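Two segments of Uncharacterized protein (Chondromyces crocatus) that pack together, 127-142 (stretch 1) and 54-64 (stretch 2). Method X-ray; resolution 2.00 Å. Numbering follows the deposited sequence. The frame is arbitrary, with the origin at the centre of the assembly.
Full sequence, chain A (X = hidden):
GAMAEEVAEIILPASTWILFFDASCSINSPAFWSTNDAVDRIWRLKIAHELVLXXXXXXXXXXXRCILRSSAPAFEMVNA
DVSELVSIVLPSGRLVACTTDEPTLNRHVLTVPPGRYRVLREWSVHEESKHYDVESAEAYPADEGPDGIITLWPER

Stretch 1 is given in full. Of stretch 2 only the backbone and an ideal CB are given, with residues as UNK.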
# COMPACT_ATOMS: atom_id res chain seq x y z
N GLU A 127 10.25 3.60 -12.23
CA GLU A 127 9.24 2.68 -12.74
C GLU A 127 7.86 3.33 -12.74
O GLU A 127 7.08 3.14 -13.68
CB GLU A 127 9.23 1.39 -11.91
CG GLU A 127 8.36 0.28 -12.49
CD GLU A 127 8.95 -0.33 -13.75
OE1 GLU A 127 10.16 -0.13 -14.00
OE2 GLU A 127 8.22 -1.04 -14.47
N GLU A 128 7.54 4.09 -11.69
CA GLU A 128 6.26 4.79 -11.63
C GLU A 128 6.06 5.69 -12.85
O GLU A 128 4.98 5.70 -13.45
CB GLU A 128 6.18 5.63 -10.35
CG GLU A 128 5.02 6.61 -10.34
CD GLU A 128 5.15 7.68 -9.27
OE1 GLU A 128 5.70 7.39 -8.19
OE2 GLU A 128 4.69 8.81 -9.51
N SER A 129 7.10 6.43 -13.23
CA SER A 129 7.01 7.36 -14.35
C SER A 129 6.85 6.68 -15.70
O SER A 129 6.68 7.38 -16.70
CB SER A 129 8.25 8.27 -14.37
OG SER A 129 9.43 7.52 -14.57
N LYS A 130 6.91 5.35 -15.76
CA LYS A 130 6.59 4.64 -16.99
C LYS A 130 5.10 4.44 -17.20
O LYS A 130 4.70 4.02 -18.29
CB LYS A 130 7.26 3.26 -17.02
CG LYS A 130 8.77 3.25 -17.01
CD LYS A 130 9.28 1.81 -16.94
CE LYS A 130 10.78 1.75 -16.75
NZ LYS A 130 11.24 0.35 -16.54
N HIS A 131 4.28 4.73 -16.20
CA HIS A 131 2.91 4.23 -16.15
C HIS A 131 1.88 5.33 -15.94
O HIS A 131 0.77 5.06 -15.48
CB HIS A 131 2.80 3.16 -15.06
CG HIS A 131 3.77 2.04 -15.24
ND1 HIS A 131 4.65 1.64 -14.25
CD2 HIS A 131 4.02 1.23 -16.30
CE1 HIS A 131 5.38 0.64 -14.69
NE2 HIS A 131 5.02 0.37 -15.93
N TYR A 132 2.23 6.58 -16.27
CA TYR A 132 1.26 7.66 -16.20
C TYR A 132 0.24 7.60 -17.33
O TYR A 132 -0.86 8.14 -17.18
CB TYR A 132 1.97 9.01 -16.23
CG TYR A 132 2.89 9.25 -15.05
CD1 TYR A 132 2.54 8.82 -13.78
CD2 TYR A 132 4.11 9.90 -15.21
CE1 TYR A 132 3.37 9.03 -12.69
CE2 TYR A 132 4.95 10.12 -14.13
CZ TYR A 132 4.58 9.68 -12.88
OH TYR A 132 5.41 9.89 -11.80
N ASP A 133 0.57 6.94 -18.44
CA ASP A 133 -0.30 6.88 -19.61
C ASP A 133 -1.03 5.55 -19.73
O ASP A 133 -1.68 5.30 -20.75
CB ASP A 133 0.51 7.14 -20.88
CG ASP A 133 1.03 8.56 -20.95
OD1 ASP A 133 0.42 9.46 -20.34
OD2 ASP A 133 2.06 8.79 -21.63
N VAL A 134 -0.93 4.67 -18.73
CA VAL A 134 -1.67 3.42 -18.77
C VAL A 134 -3.16 3.71 -18.70
O VAL A 134 -3.62 4.44 -17.81
CB VAL A 134 -1.21 2.49 -17.63
CG1 VAL A 134 -1.99 1.20 -17.66
CG2 VAL A 134 0.28 2.21 -17.75
N GLU A 135 -3.91 3.14 -19.64
CA GLU A 135 -5.33 3.46 -19.75
C GLU A 135 -6.18 2.68 -18.75
O GLU A 135 -7.22 3.18 -18.31
CB GLU A 135 -5.83 3.18 -21.17
CG GLU A 135 -5.18 4.04 -22.24
CD GLU A 135 -5.37 3.46 -23.63
OE1 GLU A 135 -4.53 3.73 -24.51
OE2 GLU A 135 -6.35 2.72 -23.83
N SER A 136 -5.77 1.47 -18.41
CA SER A 136 -6.57 0.61 -17.55
C SER A 136 -5.65 -0.41 -16.90
O SER A 136 -4.52 -0.61 -17.33
CB SER A 136 -7.68 -0.09 -18.35
OG SER A 136 -7.15 -1.06 -19.24
N ALA A 137 -6.16 -1.05 -15.84
CA ALA A 137 -5.39 -2.08 -15.16
C ALA A 137 -5.04 -3.22 -16.12
O ALA A 137 -3.96 -3.82 -16.03
CB ALA A 137 -6.17 -2.62 -13.96
N GLU A 138 -5.96 -3.51 -17.04
CA GLU A 138 -5.76 -4.60 -17.99
C GLU A 138 -4.65 -4.29 -18.98
O GLU A 138 -3.96 -5.20 -19.45
CB GLU A 138 -7.07 -4.89 -18.73
CG GLU A 138 -8.34 -5.11 -17.86
CD GLU A 138 -8.75 -3.94 -16.96
OE1 GLU A 138 -8.22 -2.83 -17.11
OE2 GLU A 138 -9.63 -4.14 -16.09
N ALA A 139 -4.46 -3.01 -19.30
CA ALA A 139 -3.44 -2.56 -20.24
C ALA A 139 -2.08 -2.33 -19.59
O ALA A 139 -1.12 -2.00 -20.29
CB ALA A 139 -3.90 -1.28 -20.93
N TYR A 140 -1.99 -2.48 -18.27
CA TYR A 140 -0.70 -2.43 -17.60
C TYR A 140 0.14 -3.60 -18.09
O TYR A 140 -0.28 -4.76 -17.94
CB TYR A 140 -0.87 -2.48 -16.08
CG TYR A 140 0.39 -2.16 -15.28
CD1 TYR A 140 1.44 -3.06 -15.21
CD2 TYR A 140 0.51 -0.96 -14.59
CE1 TYR A 140 2.59 -2.77 -14.48
CE2 TYR A 140 1.64 -0.67 -13.85
CZ TYR A 140 2.68 -1.58 -13.80
OH TYR A 140 3.81 -1.29 -13.07
N PRO A 141 1.30 -3.36 -18.69
CA PRO A 141 2.09 -4.46 -19.28
C PRO A 141 2.45 -5.50 -18.23
O PRO A 141 2.94 -5.18 -17.15
CB PRO A 141 3.33 -3.75 -19.83
CG PRO A 141 2.90 -2.33 -20.04
CD PRO A 141 1.93 -2.05 -18.93
N ALA A 142 2.22 -6.77 -18.58
CA ALA A 142 2.41 -7.86 -17.63
C ALA A 142 3.85 -7.97 -17.15
O ALA A 142 4.10 -8.34 -16.00
CB ALA A 142 1.96 -9.18 -18.25
N UNK A 54 1.05 5.59 0.38
CA UNK A 54 1.88 5.47 -0.82
C UNK A 54 1.58 6.65 -1.73
O UNK A 54 0.54 6.69 -2.39
CB UNK A 54 1.63 4.14 -1.54
N UNK A 55 2.51 7.60 -1.78
CA UNK A 55 2.35 8.79 -2.62
C UNK A 55 2.87 8.53 -4.02
O UNK A 55 3.91 7.88 -4.21
CB UNK A 55 3.07 9.99 -2.01
N UNK A 56 2.13 9.02 -5.01
CA UNK A 56 2.58 9.02 -6.40
C UNK A 56 2.70 10.47 -6.85
O UNK A 56 2.08 11.38 -6.29
CB UNK A 56 1.62 8.24 -7.30
N UNK A 57 3.53 10.68 -7.87
CA UNK A 57 3.82 12.03 -8.33
C UNK A 57 2.72 12.54 -9.24
O UNK A 57 2.33 13.71 -9.17
CB UNK A 57 5.17 12.07 -9.06
N UNK A 58 2.20 11.68 -10.12
CA UNK A 58 1.16 12.06 -11.06
C UNK A 58 0.21 10.89 -11.24
O UNK A 58 0.50 9.76 -10.84
CB UNK A 58 1.76 12.49 -12.40
N UNK A 59 -0.94 11.18 -11.86
CA UNK A 59 -1.96 10.15 -12.05
C UNK A 59 -1.48 9.05 -12.98
O UNK A 59 -0.85 9.32 -14.01
CB UNK A 59 -3.25 10.77 -12.60
N UNK A 60 -1.77 7.81 -12.61
CA UNK A 60 -1.45 6.69 -13.47
C UNK A 60 -2.06 5.42 -12.91
O UNK A 60 -2.89 5.45 -12.01
CB UNK A 60 0.06 6.54 -13.63
N UNK A 61 -1.64 4.30 -13.49
CA UNK A 61 -1.98 2.97 -12.99
C UNK A 61 -0.70 2.32 -12.48
O UNK A 61 0.32 2.32 -13.17
CB UNK A 61 -2.64 2.12 -14.07
N UNK A 62 -0.76 1.76 -11.28
CA UNK A 62 0.44 1.31 -10.60
C UNK A 62 0.26 -0.09 -10.03
O UNK A 62 -0.79 -0.43 -9.49
CB UNK A 62 0.82 2.29 -9.49
N UNK A 63 1.31 -0.89 -10.17
CA UNK A 63 1.34 -2.26 -9.67
C UNK A 63 2.11 -2.27 -8.36
O UNK A 63 3.28 -1.88 -8.31
CB UNK A 63 1.97 -3.21 -10.69
N UNK A 64 1.44 -2.70 -7.29
CA UNK A 64 2.03 -2.73 -5.95
C UNK A 64 2.04 -4.18 -5.48
O UNK A 64 0.98 -4.81 -5.37
CB UNK A 64 1.26 -1.84 -4.98

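Positions 54 and 55 close a strand at the far end of the contact. No atom of stretch 1 lies within 5.5 Å of the ideal CB at either, so stretch 1 leaves the choice open. They are Leu54, which makes no contact, and Gln55, whose backbone O is linked to Glu128 OE1 by a water lying 2.7 Å from each and donating to both.

At position 56 the CB points sideways, 3.8 Å from Glu128 OE2. A carboxylate so near disfavours an acidic group but tolerates a small or branched apolar one. The residue is Val56, and its contact with stretch 1 is slight.

Position 57 directs its CB toward stretch 1, 3.3 Å from Glu128 OE2 and 3.5 Å from Tyr132 OH. The backbone N already supplies the donor that the carboxylate needs: it bonds to Glu128 OE2 at 2.7 Å with an angle of 164°, while Tyr132 OH donates to the same oxygen at 2.6 Å. Any compact side chain without negative charge could suit. The deposited Val57, with chi1 in t, sets CG2 3.2 Å from Glu128 OE2.

The CB of position 58 also points toward stretch 1, 3.8 Å from Tyr132 CE1. An aromatic face invites apolar or aliphatic groups, and several would serve. Leu58 places CB 3.9 Å from the centroid of the Tyr132 ring, nearly along its normal, in a CH-pi contact; CD1 also lies over one face, 3.6 Å from Tyr132 CE2.

Position 59 turns its CB away, so polar or charged residues are readily accepted. It is Glu59, whose backbone O receives a CA-H...O contact from Tyr132 CA at 3.5 Å.

Position 60 is the most restrictive. An ideal CB would sit 2.5 Å from His131 O, a clash, and 3.1 Å from Tyr132 CA; the extended phi/psi of -172/-169 is also easiest for glycine. Gly60 lets the two backbones approach to 4.0 Å between its CA and Tyr132 CA.

At position 61 the backbone N donates to His131 O at 3.2 Å. The CB faces stretch 1, 3.8 Å from Val134 CG1, and the backbone of 134-137 runs beyond it, a surface suited to a large, flat or long apolar side chain. Tyr61 fills it, burying more area than any other residue here: Ser136 CA lies over one ring face, 3.6 Å from Tyr61 CZ, and Val134 O approaches Tyr61 CD1 at 3.1 Å.

Position 62 points its CB away, yet a long or aromatic side chain could bend back. Phe62 does so, bringing CE1 to 3.4 Å from Glu128 CG and meeting Tyr132 edge to edge, CZ to CE1 at 4.1 Å.

At position 63 the CB faces stretch 1, 3.6 Å from Tyr140 OH, with the carbonyls of Pro141 and Ala142 farther along, so a long chain, apolar or basic, would fit. Lys63 extends past Tyr140 until NZ lies 3.4 Å from Ala142 O, at an angle too poor for a hydrogen bond.

Position 64 points away and is unconstrained by stretch 1; it is Val64.

Stretch 2 54-64: LQVVLEGYFKV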
# COMPACT_ATOMS: atom_id res chain seq x y z
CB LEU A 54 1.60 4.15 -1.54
CG LEU A 54 2.22 2.88 -0.96
CD1 LEU A 54 1.45 1.66 -1.43
CD2 LEU A 54 3.67 2.78 -1.40
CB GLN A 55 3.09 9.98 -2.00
CG GLN A 55 3.08 11.24 -2.87
CD GLN A 55 3.09 12.51 -2.05
OE1 GLN A 55 2.41 12.62 -1.03
NE2 GLN A 55 3.87 13.50 -2.49
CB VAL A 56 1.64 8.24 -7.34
CG1 VAL A 56 1.53 6.79 -6.88
CG2 VAL A 56 0.27 8.90 -7.40
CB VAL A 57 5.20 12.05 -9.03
CG1 VAL A 57 5.64 13.47 -9.29
CG2 VAL A 57 6.23 11.32 -8.18
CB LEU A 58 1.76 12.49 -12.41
CG LEU A 58 2.87 13.54 -12.42
CD1 LEU A 58 3.69 13.43 -13.69
CD2 LEU A 58 2.31 14.95 -12.27
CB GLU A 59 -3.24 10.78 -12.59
CG GLU A 59 -4.12 9.83 -13.41
CD GLU A 59 -4.97 8.92 -12.55
OE1 GLU A 59 -5.29 7.80 -13.00
OE2 GLU A 59 -5.34 9.33 -11.43
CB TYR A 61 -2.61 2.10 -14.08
CG TYR A 61 -4.09 2.31 -14.27
CD1 TYR A 61 -4.57 3.31 -15.09
CD2 TYR A 61 -5.01 1.48 -13.64
CE1 TYR A 61 -5.93 3.50 -15.27
CE2 TYR A 61 -6.37 1.65 -13.81
CZ TYR A 61 -6.83 2.67 -14.63
OH TYR A 61 -8.18 2.85 -14.81
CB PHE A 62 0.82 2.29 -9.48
CG PHE A 62 0.85 3.72 -9.94
CD1 PHE A 62 1.86 4.17 -10.77
CD2 PHE A 62 -0.16 4.60 -9.58
CE1 PHE A 62 1.89 5.49 -11.22
CE2 PHE A 62 -0.14 5.92 -10.02
CZ PHE A 62 0.88 6.36 -10.84
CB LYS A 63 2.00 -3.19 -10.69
CG LYS A 63 2.20 -4.62 -10.21
CD LYS A 63 2.88 -5.47 -11.28
CE LYS A 63 1.99 -5.68 -12.49
NZ LYS A 63 2.67 -6.47 -13.55
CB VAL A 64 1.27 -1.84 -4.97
CG1 VAL A 64 1.96 -1.83 -3.61
CG2 VAL A 64 1.14 -0.43 -5.52
O HOH W 1 6.03 8.42 -5.71
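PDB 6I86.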